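PDB 2CY5: epidermal growth factor receptor pathway substrate 8-like protein 1 from Mus musculus, which probably acts as an adaptor in growth factor receptor signalling, its phosphotyrosine-binding domain docking onto peptide motifs of partner proteins. Local coordinates for residues V8-V13 and L52-P57; V17-G22 and P107-F112; A48-L53 and L63-K68; A78-D83 and L96-E101. All blocks are in the same frame, centred on the assembly; numbering follows the deposited sequence.

Interaction 1: residues V8-V13 and L52-P57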
loop_
_atom_site.group_PDB
_atom_site.type_symbol
_atom_site.label_atom_id
_atom_site.label_comp_id
_atom_site.label_asym_id
_atom_site.label_seq_id
_atom_site.Cartn_x
_atom_site.Cartn_y
_atom_site.Cartn_z
ATOM N N VAL A 8 18.701 -6.276 14.927
ATOM C CA VAL A 8 17.590 -6.909 14.151
ATOM C C VAL A 8 16.839 -7.813 15.065
ATOM O O VAL A 8 17.491 -8.707 15.782
ATOM C CB VAL A 8 18.175 -7.774 13.059
ATOM C CG1 VAL A 8 17.062 -8.474 12.316
ATOM C CG2 VAL A 8 19.044 -6.908 12.176
ATOM N N SER A 9 15.519 -7.602 15.201
ATOM C CA SER A 9 14.806 -8.522 16.031
ATOM C C SER A 9 13.547 -8.857 15.222
ATOM O O SER A 9 13.103 -8.025 14.334
ATOM C CB SER A 9 14.345 -7.826 17.317
ATOM O OG SER A 9 15.382 -7.194 18.054
ATOM N N GLN A 10 12.948 -9.981 15.536
ATOM C CA GLN A 10 11.603 -10.388 14.954
ATOM C C GLN A 10 10.606 -10.774 15.953
ATOM O O GLN A 10 10.914 -11.273 17.056
ATOM C CB GLN A 10 11.605 -11.543 14.013
ATOM C CG GLN A 10 12.889 -12.244 13.983
ATOM C CD GLN A 10 12.830 -13.379 12.976
ATOM O OE1 GLN A 10 13.149 -13.192 11.785
ATOM N NE2 GLN A 10 12.322 -14.534 13.438
ATOM N N TYR A 11 9.360 -10.573 15.593
ATOM C CA TYR A 11 8.248 -10.863 16.456
ATOM C C TYR A 11 7.110 -11.494 15.613
ATOM O O TYR A 11 6.948 -11.170 14.373
ATOM C CB TYR A 11 7.690 -9.564 16.989
ATOM C CG TYR A 11 8.769 -8.775 17.632
ATOM C CD1 TYR A 11 9.465 -7.775 16.905
ATOM C CD2 TYR A 11 9.110 -9.009 18.982
ATOM C CE1 TYR A 11 10.482 -6.988 17.500
ATOM C CE2 TYR A 11 10.120 -8.185 19.618
ATOM C CZ TYR A 11 10.772 -7.198 18.897
ATOM O OH TYR A 11 11.682 -6.379 19.424
ATOM N N HIS A 12 6.455 -12.486 16.173
ATOM C CA HIS A 12 5.293 -12.981 15.454
ATOM C C HIS A 12 4.114 -12.083 15.881
ATOM O O HIS A 12 3.959 -11.769 17.084
ATOM C CB HIS A 12 4.976 -14.389 15.821
ATOM C CG HIS A 12 5.983 -15.361 15.291
ATOM N ND1 HIS A 12 5.693 -16.235 14.263
ATOM C CD2 HIS A 12 7.293 -15.521 15.580
ATOM C CE1 HIS A 12 6.790 -16.888 13.954
ATOM N NE2 HIS A 12 7.773 -16.472 14.738
ATOM N N VAL A 13 3.303 -11.638 14.886
ATOM C CA VAL A 13 2.150 -10.850 15.255
ATOM C C VAL A 13 1.006 -11.312 14.341
ATOM O O VAL A 13 1.271 -11.997 13.364
ATOM C CB VAL A 13 2.407 -9.302 14.924
ATOM C CG1 VAL A 13 3.603 -8.800 15.736
ATOM C CG2 VAL A 13 2.647 -9.169 13.454
ATOM N N LEU A 52 5.243 -12.342 10.439
ATOM C CA LEU A 52 6.560 -12.078 11.087
ATOM C C LEU A 52 6.948 -10.630 10.903
ATOM O O LEU A 52 7.208 -10.197 9.783
ATOM C CB LEU A 52 7.648 -12.835 10.361
ATOM C CG LEU A 52 8.819 -13.330 11.201
ATOM C CD1 LEU A 52 8.541 -13.380 12.711
ATOM C CD2 LEU A 52 9.100 -14.751 10.654
ATOM N N LEU A 53 7.043 -9.881 12.003
ATOM C CA LEU A 53 7.408 -8.465 11.924
ATOM C C LEU A 53 8.900 -8.306 12.354
ATOM O O LEU A 53 9.339 -8.750 13.483
ATOM C CB LEU A 53 6.426 -7.619 12.796
ATOM C CG LEU A 53 6.634 -6.090 12.670
ATOM C CD1 LEU A 53 5.515 -5.237 13.382
ATOM C CD2 LEU A 53 7.912 -5.665 13.442
ATOM N N ARG A 54 9.709 -7.854 11.416
ATOM C CA ARG A 54 11.122 -7.682 11.637
ATOM C C ARG A 54 11.600 -6.251 11.740
ATOM O O ARG A 54 11.256 -5.399 10.936
ATOM C CB ARG A 54 11.854 -8.520 10.606
ATOM C CG ARG A 54 13.383 -8.474 10.779
ATOM C CD ARG A 54 14.210 -9.262 9.686
ATOM N NE ARG A 54 13.893 -10.700 9.698
ATOM C CZ ARG A 54 14.206 -11.528 8.681
ATOM N NH1 ARG A 54 14.839 -11.085 7.578
ATOM N NH2 ARG A 54 13.880 -12.802 8.743
ATOM N N VAL A 55 12.261 -5.869 12.873
ATOM C CA VAL A 55 12.756 -4.480 12.984
ATOM C C VAL A 55 14.269 -4.501 12.760
ATOM O O VAL A 55 14.969 -5.285 13.449
ATOM C CB VAL A 55 12.469 -4.024 14.344
ATOM C CG1 VAL A 55 12.825 -2.619 14.521
ATOM C CG2 VAL A 55 10.868 -4.247 14.643
ATOM N N SER A 56 14.766 -3.735 11.806
ATOM C CA SER A 56 16.202 -3.634 11.522
ATOM C C SER A 56 16.544 -2.243 11.634
ATOM O O SER A 56 15.677 -1.372 11.769
ATOM C CB SER A 56 16.485 -4.202 10.167
ATOM O OG SER A 56 16.177 -3.258 9.212
ATOM N N PRO A 57 17.831 -1.876 11.607
ATOM C CA PRO A 57 18.052 -0.443 11.789
ATOM C C PRO A 57 17.643 0.462 10.613
ATOM O O PRO A 57 17.746 1.617 10.752
ATOM C CB PRO A 57 19.592 -0.308 11.961
ATOM C CG PRO A 57 19.896 -1.733 12.586
ATOM C CD PRO A 57 19.091 -2.657 11.671
HETATM O O HOH W 1 15.551 -4.581 16.534
#
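Q10 and R54 meet side by side on one face of the sheet, where strands 9-20 and 49-55 run antiparallel. Four backbone hydrogen bonds join the strands. S9 and V55 exchange one pair, and Y11 and L53 exchange the other. The bond from L53 N to Y11 O measures 2.7 Å.

The polar side-chain contact is between R54 and Q10. R54 NH2 donates to Q10 OE1 at 3.2 Å, and R54 NE adds a weak bond to the same oxygen. The amide and guanidinium planes lie 13° apart, and OE1 meets the guanidinium at its edge. An alanine in place of R54 would probably leave the Q10 amide without these two donors and freer to turn, and would uncover V8 CG1, which rests on R54 CD.

The apolar contacts fall on both faces. L52 CD1 lies over one face of the H12 ring, 3.9 Å from its centre, as a CH-pi contact. On the face with Y11 and L53, V55 CG2 touches the ring edge of Y11 at CE1, 4.0 Å away. Y11 points to the face that helix 118-133 covers, with CG anti to the carbonyl carbon (chi1 -54°). There Y11 OH bonds D125, a ligand of the bound calcium ion. A water lies within bonding distance of S9 OG and V55 O.

The chemistry thus divides by face: Y11, L53 and V55 turn toward the buried helix side, while Q10 and R54 pair their polar ends on the more exposed side.

Interaction 2: residues V17-G22 and P107-F112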
loop_
_atom_site.group_PDB
_atom_site.type_symbol
_atom_site.label_atom_id
_atom_site.label_comp_id
_atom_site.label_asym_id
_atom_site.label_seq_id
_atom_site.Cartn_x
_atom_site.Cartn_y
_atom_site.Cartn_z
ATOM N N VAL A 17 -5.708 -5.023 10.431
ATOM C CA VAL A 17 -6.324 -4.199 9.342
ATOM C C VAL A 17 -5.321 -3.054 8.975
ATOM O O VAL A 17 -4.416 -2.713 9.795
ATOM C CB VAL A 17 -7.662 -3.496 9.951
ATOM C CG1 VAL A 17 -7.363 -2.231 10.774
ATOM C CG2 VAL A 17 -8.519 -3.077 8.746
ATOM N N THR A 18 -5.361 -2.579 7.717
ATOM C CA THR A 18 -4.635 -1.422 7.275
ATOM C C THR A 18 -5.725 -0.541 6.614
ATOM O O THR A 18 -6.547 -1.084 5.776
ATOM C CB THR A 18 -3.658 -1.820 6.280
ATOM O OG1 THR A 18 -2.605 -2.609 6.875
ATOM C CG2 THR A 18 -3.044 -0.531 5.625
ATOM N N PHE A 19 -5.823 0.735 6.918
ATOM C CA PHE A 19 -6.806 1.580 6.268
ATOM C C PHE A 19 -6.211 2.955 6.049
ATOM O O PHE A 19 -5.268 3.343 6.780
ATOM C CB PHE A 19 -8.143 1.588 7.086
ATOM C CG PHE A 19 -8.064 2.247 8.458
ATOM C CD1 PHE A 19 -7.958 3.589 8.586
ATOM C CD2 PHE A 19 -8.108 1.413 9.610
ATOM C CE1 PHE A 19 -7.880 4.197 9.903
ATOM C CE2 PHE A 19 -8.036 1.974 10.928
ATOM C CZ PHE A 19 -7.920 3.337 11.076
ATOM N N CYS A 20 -6.677 3.694 5.035
ATOM C CA CYS A 20 -6.054 4.990 4.657
ATOM C C CYS A 20 -6.625 6.023 5.601
ATOM O O CYS A 20 -7.794 5.939 6.070
ATOM C CB CYS A 20 -6.503 5.439 3.138
ATOM S SG CYS A 20 -5.978 3.888 2.207
ATOM N N LEU A 21 -5.824 7.004 5.825
ATOM C CA LEU A 21 -6.258 8.155 6.705
ATOM C C LEU A 21 -6.456 9.384 5.861
ATOM O O LEU A 21 -5.508 9.862 5.330
ATOM C CB LEU A 21 -5.221 8.662 7.699
ATOM C CG LEU A 21 -5.001 7.889 8.910
ATOM C CD1 LEU A 21 -4.021 8.577 9.793
ATOM C CD2 LEU A 21 -6.352 7.831 9.659
ATOM N N GLY A 22 -7.642 9.919 5.805
ATOM C CA GLY A 22 -7.878 11.140 5.026
ATOM C C GLY A 22 -8.132 12.324 5.981
ATOM O O GLY A 22 -8.673 12.113 7.069
ATOM N N PRO A 107 -1.572 8.927 4.245
ATOM C CA PRO A 107 -0.840 7.983 5.134
ATOM C C PRO A 107 -1.827 6.794 5.412
ATOM O O PRO A 107 -3.044 6.872 5.168
ATOM C CB PRO A 107 -0.709 8.709 6.452
ATOM C CG PRO A 107 -1.477 10.060 6.263
ATOM C CD PRO A 107 -1.871 10.229 4.886
ATOM N N ASP A 108 -1.280 5.696 5.962
ATOM C CA ASP A 108 -2.145 4.544 6.277
ATOM C C ASP A 108 -1.908 4.236 7.787
ATOM O O ASP A 108 -0.736 4.460 8.292
ATOM C CB ASP A 108 -1.568 3.323 5.566
ATOM C CG ASP A 108 -1.641 3.418 4.028
ATOM O OD1 ASP A 108 -2.782 3.784 3.692
ATOM O OD2 ASP A 108 -0.657 3.116 3.244
ATOM N N VAL A 109 -2.974 3.686 8.378
ATOM C CA VAL A 109 -2.890 3.168 9.739
ATOM C C VAL A 109 -2.791 1.624 9.638
ATOM O O VAL A 109 -3.658 1.015 8.984
ATOM C CB VAL A 109 -4.136 3.535 10.491
ATOM C CG1 VAL A 109 -4.185 2.676 11.845
ATOM C CG2 VAL A 109 -4.096 5.086 10.664
ATOM N N HIS A 110 -1.794 1.005 10.252
ATOM C CA HIS A 110 -1.742 -0.458 10.270
ATOM C C HIS A 110 -1.934 -0.918 11.811
ATOM O O HIS A 110 -1.271 -0.366 12.745
ATOM C CB HIS A 110 -0.404 -0.936 9.845
ATOM C CG HIS A 110 0.048 -0.476 8.481
ATOM N ND1 HIS A 110 -0.298 -1.155 7.326
ATOM C CD2 HIS A 110 0.790 0.606 8.083
ATOM C CE1 HIS A 110 0.195 -0.487 6.279
ATOM N NE2 HIS A 110 0.845 0.583 6.706
ATOM N N PHE A 111 -2.828 -1.867 12.063
ATOM C CA PHE A 111 -2.997 -2.400 13.425
ATOM C C PHE A 111 -2.566 -3.866 13.436
ATOM O O PHE A 111 -2.985 -4.707 12.546
ATOM C CB PHE A 111 -4.459 -2.351 13.842
ATOM C CG PHE A 111 -4.890 -1.092 14.483
ATOM C CD1 PHE A 111 -4.542 -0.800 15.759
ATOM C CD2 PHE A 111 -5.729 -0.217 13.780
ATOM C CE1 PHE A 111 -5.028 0.338 16.411
ATOM C CE2 PHE A 111 -6.246 0.952 14.396
ATOM C CZ PHE A 111 -5.918 1.258 15.749
ATOM N N PHE A 112 -1.800 -4.210 14.516
ATOM C CA PHE A 112 -1.306 -5.597 14.737
ATOM C C PHE A 112 -1.585 -5.983 16.149
ATOM O O PHE A 112 -1.654 -5.143 17.038
ATOM C CB PHE A 112 0.199 -5.731 14.463
ATOM C CG PHE A 112 0.614 -5.264 13.107
ATOM C CD1 PHE A 112 0.923 -3.881 12.873
ATOM C CD2 PHE A 112 0.822 -6.141 12.094
ATOM C CE1 PHE A 112 1.477 -3.425 11.646
ATOM C CE2 PHE A 112 1.379 -5.718 10.780
ATOM C CZ PHE A 112 1.724 -4.345 10.577
#
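F19 packs its ring against V109 across the antiparallel pair of strands 9-20 and 108-114. Its CG stands between the backbone N and the carbonyl carbon (chi1 67°), and from CB the side chain runs beside that of V109, pointing the same way. Farther out, CE1 and CZ both reach V109 CB at 3.8 Å. This CB lies over one face of the ring, offset toward the rim, in a CH-pi contact. CE2 meets V109 CG1 and also F111 CE2, which is 4.0 Å away. K36 and M40 of helix 30-42 also touch the F19 side chain. An alanine at F19 would probably open a gap beside V109 and F111 and cost the sheet part of its contact with that helix.

V17 CG1 touches the edge of the F111 ring, and L21 CG packs tightly on V109 CG2.

T18 and H110 lie on the other face. T18 OG1 and H110 ND1 are hydrogen-bonded at 2.8 Å, with the hydroxyl at the ring edge. H15 also bonds OG1. Beyond them, C20 SG comes 3.5 Å from D108 OD1. C20 forms a disulfide with C20 of the second subunit, and D108 OD2 pairs with R104 of that subunit.

The backbones are joined by F111 N to V17 O, a bond of 173° at the hydrogen, by two bonds between F19 and V109, and by L21 N to P107 O. Pairing of the first strand with the last is part of the antiparallel sheet of the PTB domain, a PH-like fold.

Interaction 3: residues A48-L53 and L63-K68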
loop_
_atom_site.group_PDB
_atom_site.type_symbol
_atom_site.label_atom_id
_atom_site.label_comp_id
_atom_site.label_asym_id
_atom_site.label_seq_id
_atom_site.Cartn_x
_atom_site.Cartn_y
_atom_site.Cartn_z
ATOM N N ALA A 48 -7.624 -11.616 11.442
ATOM C CA ALA A 48 -6.261 -11.833 11.921
ATOM C C ALA A 48 -5.451 -12.695 11.022
ATOM O O ALA A 48 -5.813 -13.838 10.624
ATOM C CB ALA A 48 -6.323 -12.393 13.394
ATOM N N GLN A 49 -4.330 -12.178 10.626
ATOM C CA GLN A 49 -3.456 -12.950 9.738
ATOM C C GLN A 49 -2.128 -12.999 10.350
ATOM O O GLN A 49 -1.535 -11.938 10.570
ATOM C CB GLN A 49 -3.381 -12.288 8.387
ATOM C CG GLN A 49 -2.412 -12.954 7.435
ATOM C CD GLN A 49 -2.540 -12.375 5.988
ATOM O OE1 GLN A 49 -3.666 -12.176 5.487
ATOM N NE2 GLN A 49 -1.394 -12.127 5.311
ATOM N N GLU A 50 -1.538 -14.200 10.539
ATOM C CA GLU A 50 -0.266 -14.268 11.247
ATOM C C GLU A 50 0.867 -13.838 10.381
ATOM O O GLU A 50 0.936 -14.125 9.226
ATOM C CB GLU A 50 -0.017 -15.698 11.856
ATOM C CG GLU A 50 1.240 -15.612 12.822
ATOM C CD GLU A 50 1.540 -16.986 13.511
ATOM O OE1 GLU A 50 0.583 -17.469 14.149
ATOM O OE2 GLU A 50 2.673 -17.538 13.401
HETATM N N MSE A 51 1.797 -13.056 10.940
HETATM C CA MSE A 51 2.912 -12.582 10.151
HETATM C C MSE A 51 4.123 -12.421 11.069
HETATM O O MSE A 51 4.022 -12.308 12.292
HETATM C CB MSE A 51 2.625 -11.132 9.621
HETATM C CG MSE A 51 1.844 -11.032 8.390
HETATM SE SE MSE A 51 1.609 -9.116 7.955
HETATM C CE MSE A 51 0.336 -9.699 6.499
ATOM N N LEU A 52 5.243 -12.342 10.439
ATOM C CA LEU A 52 6.560 -12.078 11.087
ATOM C C LEU A 52 6.948 -10.630 10.903
ATOM O O LEU A 52 7.208 -10.197 9.783
ATOM C CB LEU A 52 7.648 -12.835 10.361
ATOM C CG LEU A 52 8.819 -13.330 11.201
ATOM C CD1 LEU A 52 8.541 -13.380 12.711
ATOM C CD2 LEU A 52 9.100 -14.751 10.654
ATOM N N LEU A 53 7.043 -9.881 12.003
ATOM C CA LEU A 53 7.408 -8.465 11.924
ATOM C C LEU A 53 8.900 -8.306 12.354
ATOM O O LEU A 53 9.339 -8.750 13.483
ATOM C CB LEU A 53 6.426 -7.619 12.796
ATOM C CG LEU A 53 6.634 -6.090 12.670
ATOM C CD1 LEU A 53 5.515 -5.237 13.382
ATOM C CD2 LEU A 53 7.912 -5.665 13.442
ATOM N N LEU A 63 6.987 -10.488 7.099
ATOM C CA LEU A 63 7.193 -11.724 6.326
ATOM C C LEU A 63 6.191 -12.834 6.556
ATOM O O LEU A 63 5.567 -12.911 7.619
ATOM C CB LEU A 63 8.626 -12.285 6.596
ATOM C CG LEU A 63 9.748 -11.209 6.802
ATOM C CD1 LEU A 63 10.853 -11.670 7.820
ATOM C CD2 LEU A 63 10.377 -11.032 5.546
ATOM N N ASP A 64 6.059 -13.775 5.596
ATOM C CA ASP A 64 5.181 -14.919 5.807
ATOM C C ASP A 64 5.924 -15.799 6.817
ATOM O O ASP A 64 7.085 -16.092 6.613
ATOM C CB ASP A 64 4.982 -15.663 4.543
ATOM C CG ASP A 64 4.097 -16.877 4.757
ATOM O OD1 ASP A 64 4.584 -17.945 5.265
ATOM O OD2 ASP A 64 2.899 -16.728 4.449
ATOM N N PRO A 65 5.303 -16.145 7.939
ATOM C CA PRO A 65 5.877 -16.943 9.022
ATOM C C PRO A 65 6.542 -18.269 8.694
ATOM O O PRO A 65 7.323 -18.781 9.510
ATOM C CB PRO A 65 4.709 -17.105 9.995
ATOM C CG PRO A 65 3.575 -17.000 9.175
ATOM C CD PRO A 65 3.909 -15.865 8.239
ATOM N N VAL A 66 6.213 -18.831 7.542
ATOM C CA VAL A 66 6.805 -20.106 7.115
ATOM C C VAL A 66 7.743 -19.909 5.965
ATOM O O VAL A 66 8.911 -20.190 6.139
ATOM C CB VAL A 66 5.731 -21.126 6.697
ATOM C CG1 VAL A 66 6.404 -22.453 6.253
ATOM C CG2 VAL A 66 4.827 -21.353 7.888
ATOM N N SER A 67 7.229 -19.407 4.830
ATOM C CA SER A 67 8.023 -19.203 3.647
ATOM C C SER A 67 9.125 -18.194 3.840
ATOM O O SER A 67 10.106 -18.172 3.133
ATOM C CB SER A 67 7.132 -18.745 2.512
ATOM O OG SER A 67 6.589 -17.474 2.746
ATOM N N LYS A 68 8.951 -17.330 4.819
ATOM C CA LYS A 68 9.917 -16.283 5.085
ATOM C C LYS A 68 10.029 -15.251 3.971
ATOM O O LYS A 68 10.871 -14.379 4.010
ATOM C CB LYS A 68 11.279 -16.868 5.449
ATOM C CG LYS A 68 11.485 -17.127 6.977
ATOM C CD LYS A 68 10.578 -18.201 7.498
ATOM C CE LYS A 68 10.737 -18.388 9.015
ATOM N NZ LYS A 68 9.954 -19.585 9.461
HETATM O O HOH W 2 0.912 -15.414 6.296
#
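L52 and L63 lie side by side on one face of the sheet, their CB atoms 3.9 Å apart, as an antiparallel hydrogen-bonded pair of the PTB domain. L52 N donates to L63 O at 2.9 Å, and L63 N returns a bond to L52 O at 2.7 Å. Past L63 the chain leaves the strand for the loop that leads to strand 70-75.

P65 lies against the neighbouring strand. Its CD lies 3.6 Å from E50 O and also touches M51 CA, the alpha carbon of a selenomethionine. The E50 and P65 side chains approach at a slant. E50 OE2 comes within 4.0 Å of P65 CB and also makes a weak hydrogen bond with H12 ND1. K68 reaches back as well: its CE lies near L52 CD2, while its NZ bonds P65 O from above the carbonyl plane.

D64 points away from strand 49-55 and shapes the loop as an Asx turn. A water donates to both E50 O and D64 OD2. The other oxygen, D64 OD1, accepts from V66 N at 2.9 Å and from S67 N at 3.1 Å, and the two donors arrive from opposite faces of the carboxylate plane.

Interaction 4: residues A78-D83 and L96-E101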
loop_
_atom_site.group_PDB
_atom_site.type_symbol
_atom_site.label_atom_id
_atom_site.label_comp_id
_atom_site.label_asym_id
_atom_site.label_seq_id
_atom_site.Cartn_x
_atom_site.Cartn_y
_atom_site.Cartn_z
ATOM N N ALA A 78 9.627 6.322 6.209
ATOM C CA ALA A 78 8.189 6.203 5.954
ATOM C C ALA A 78 7.359 6.081 7.233
ATOM O O ALA A 78 6.174 6.307 7.197
ATOM C CB ALA A 78 7.950 4.929 5.053
ATOM N N ILE A 79 7.908 5.751 8.396
ATOM C CA ILE A 79 7.026 5.636 9.613
ATOM C C ILE A 79 6.758 6.954 10.283
ATOM O O ILE A 79 7.664 7.615 10.705
ATOM C CB ILE A 79 7.719 4.577 10.598
ATOM C CG1 ILE A 79 7.923 3.311 9.773
ATOM C CG2 ILE A 79 6.941 4.341 11.840
ATOM C CD1 ILE A 79 8.551 2.163 10.564
ATOM N N VAL A 80 5.539 7.354 10.487
ATOM C CA VAL A 80 5.325 8.658 11.003
ATOM C C VAL A 80 4.947 8.489 12.410
ATOM O O VAL A 80 5.071 9.423 13.141
ATOM C CB VAL A 80 4.252 9.502 10.170
ATOM C CG1 VAL A 80 3.953 8.913 8.788
ATOM C CG2 VAL A 80 2.909 9.398 10.788
ATOM N N ARG A 81 4.440 7.329 12.820
ATOM C CA ARG A 81 4.087 7.148 14.236
ATOM C C ARG A 81 4.015 5.675 14.651
ATOM O O ARG A 81 3.504 4.811 13.866
ATOM C CB ARG A 81 2.725 7.695 14.588
ATOM C CG ARG A 81 2.615 7.643 16.099
ATOM C CD ARG A 81 1.645 8.723 16.692
ATOM N NE ARG A 81 1.508 8.598 18.122
ATOM C CZ ARG A 81 0.441 8.986 18.776
ATOM N NH1 ARG A 81 -0.568 9.574 18.120
ATOM N NH2 ARG A 81 0.331 8.642 20.060
ATOM N N CYS A 82 4.374 5.360 15.928
ATOM C CA CYS A 82 4.249 3.952 16.314
ATOM C C CYS A 82 3.745 3.985 17.750
ATOM O O CYS A 82 4.367 4.699 18.534
ATOM C CB CYS A 82 5.661 3.300 16.244
ATOM S SG CYS A 82 5.528 1.599 16.865
ATOM N N ASP A 83 2.640 3.320 18.110
ATOM C CA ASP A 83 2.129 3.343 19.486
ATOM C C ASP A 83 1.588 1.972 19.812
ATOM O O ASP A 83 1.514 1.068 18.935
ATOM C CB ASP A 83 1.049 4.289 19.641
ATOM C CG ASP A 83 0.932 4.843 21.148
ATOM O OD1 ASP A 83 0.122 5.731 21.461
ATOM O OD2 ASP A 83 1.655 4.359 22.027
ATOM N N LEU A 96 0.100 -0.046 16.880
ATOM C CA LEU A 96 -0.381 0.791 15.790
ATOM C C LEU A 96 0.803 1.373 15.093
ATOM O O LEU A 96 1.814 1.882 15.713
ATOM C CB LEU A 96 -1.217 1.857 16.406
ATOM C CG LEU A 96 -2.138 2.679 15.513
ATOM C CD1 LEU A 96 -3.126 3.483 16.347
ATOM C CD2 LEU A 96 -1.287 3.561 14.882
ATOM N N LEU A 97 0.830 1.279 13.777
ATOM C CA LEU A 97 1.910 1.930 12.981
ATOM C C LEU A 97 1.270 2.849 11.913
ATOM O O LEU A 97 0.392 2.411 11.165
ATOM C CB LEU A 97 2.819 0.934 12.219
ATOM C CG LEU A 97 3.933 0.229 12.877
ATOM C CD1 LEU A 97 4.449 -0.851 11.825
ATOM C CD2 LEU A 97 5.014 1.283 13.101
ATOM N N VAL A 98 1.640 4.116 11.877
ATOM C CA VAL A 98 1.099 4.960 10.802
ATOM C C VAL A 98 2.281 5.141 9.863
ATOM O O VAL A 98 3.388 5.550 10.321
ATOM C CB VAL A 98 0.683 6.291 11.368
ATOM C CG1 VAL A 98 0.153 7.294 10.130
ATOM C CG2 VAL A 98 -0.257 6.079 12.585
ATOM N N CYS A 99 2.133 4.888 8.521
ATOM C CA CYS A 99 3.254 5.051 7.593
ATOM C C CYS A 99 2.752 6.079 6.506
ATOM O O CYS A 99 1.495 6.220 6.285
ATOM C CB CYS A 99 3.489 3.728 6.903
ATOM S SG CYS A 99 4.031 2.644 8.207
ATOM N N GLN A 100 3.683 6.746 5.863
ATOM C CA GLN A 100 3.294 7.651 4.702
ATOM C C GLN A 100 4.217 7.113 3.647
ATOM O O GLN A 100 5.471 7.351 3.683
ATOM C CB GLN A 100 3.638 9.146 5.008
ATOM C CG GLN A 100 3.438 10.119 3.711
ATOM C CD GLN A 100 2.013 9.909 3.148
ATOM O OE1 GLN A 100 1.793 9.219 2.144
ATOM N NE2 GLN A 100 1.063 10.464 3.805
ATOM N N GLU A 101 3.712 6.235 2.815
ATOM C CA GLU A 101 4.537 5.676 1.740
ATOM C C GLU A 101 4.696 6.849 0.677
ATOM O O GLU A 101 3.733 7.692 0.412
ATOM C CB GLU A 101 3.853 4.514 1.107
ATOM C CG GLU A 101 3.767 3.337 2.036
ATOM C CD GLU A 101 3.159 2.151 1.349
ATOM O OE1 GLU A 101 3.587 1.852 0.210
ATOM O OE2 GLU A 101 2.245 1.493 1.934
#
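A beta hairpin is formed by strands 79-85 and 94-99, and V80 and V98 meet in it at a classic beta bulge. V80 N and R81 N both donate to V98 O, at 2.8 and 3.2 Å. One carbonyl thus takes two N-H groups, and the register slips by one residue between I79 and R81.

V80 is exposed at the bulge. Its CG2 touches V98 CG1 at 3.5 Å. Its CG1 rests 3.8 Å from Q100 CB. R81 CB covers the other branch of V98, CG2. The R81 chain then extends away from the partner strand and ends in a salt bridge with D83, NH2 to OD1, 3.2 Å.

Past the bulge the pairing is regular. V98 N bonds R81 O, and D83 and L96 exchange two bonds, with 171° at the hydrogen for L96 N to D83 O. At the other end Q100 N bonds A78 O.

Within this chain, strand 79-85 is an outermost strand of the PTB-domain sheet, and its inner neighbour 94-99 pairs onward with strand 108-114. The face with I79, C82 and L97 is turned to helix 118-133, where L130 lies on I79 and I126 on C82.

L97 CD2 sits among three atoms: I79 CG2 and both CB and SG of C82, each at 3.8 Å. I79 CG1 is near C99 SG. On the opposite face L96 packs on V30 and A33 of helix 30-42.

All four contacts belong to one antiparallel sheet. Interaction 2 is the buried one and carries the disulfide to the second subunit, which interaction 3 also touches. The other three are partly buried. Interactions 1 and 2 both use strand 9-20 and touch where V13 packs on F112. Interactions 1 and 3 share L52 and L53, so strand 49-55 is held on both edges. Interactions 2 and 4 are joined by backbone hydrogen bonds between strands 94-99 and 108-114. Chemistry follows place: interaction 2 joins an aromatic and aliphatic face with a polar one that reaches the second subunit, an amide-guanidinium pair marks interaction 1, an Asx turn interaction 3, and a bulge the edge strand of interaction 4.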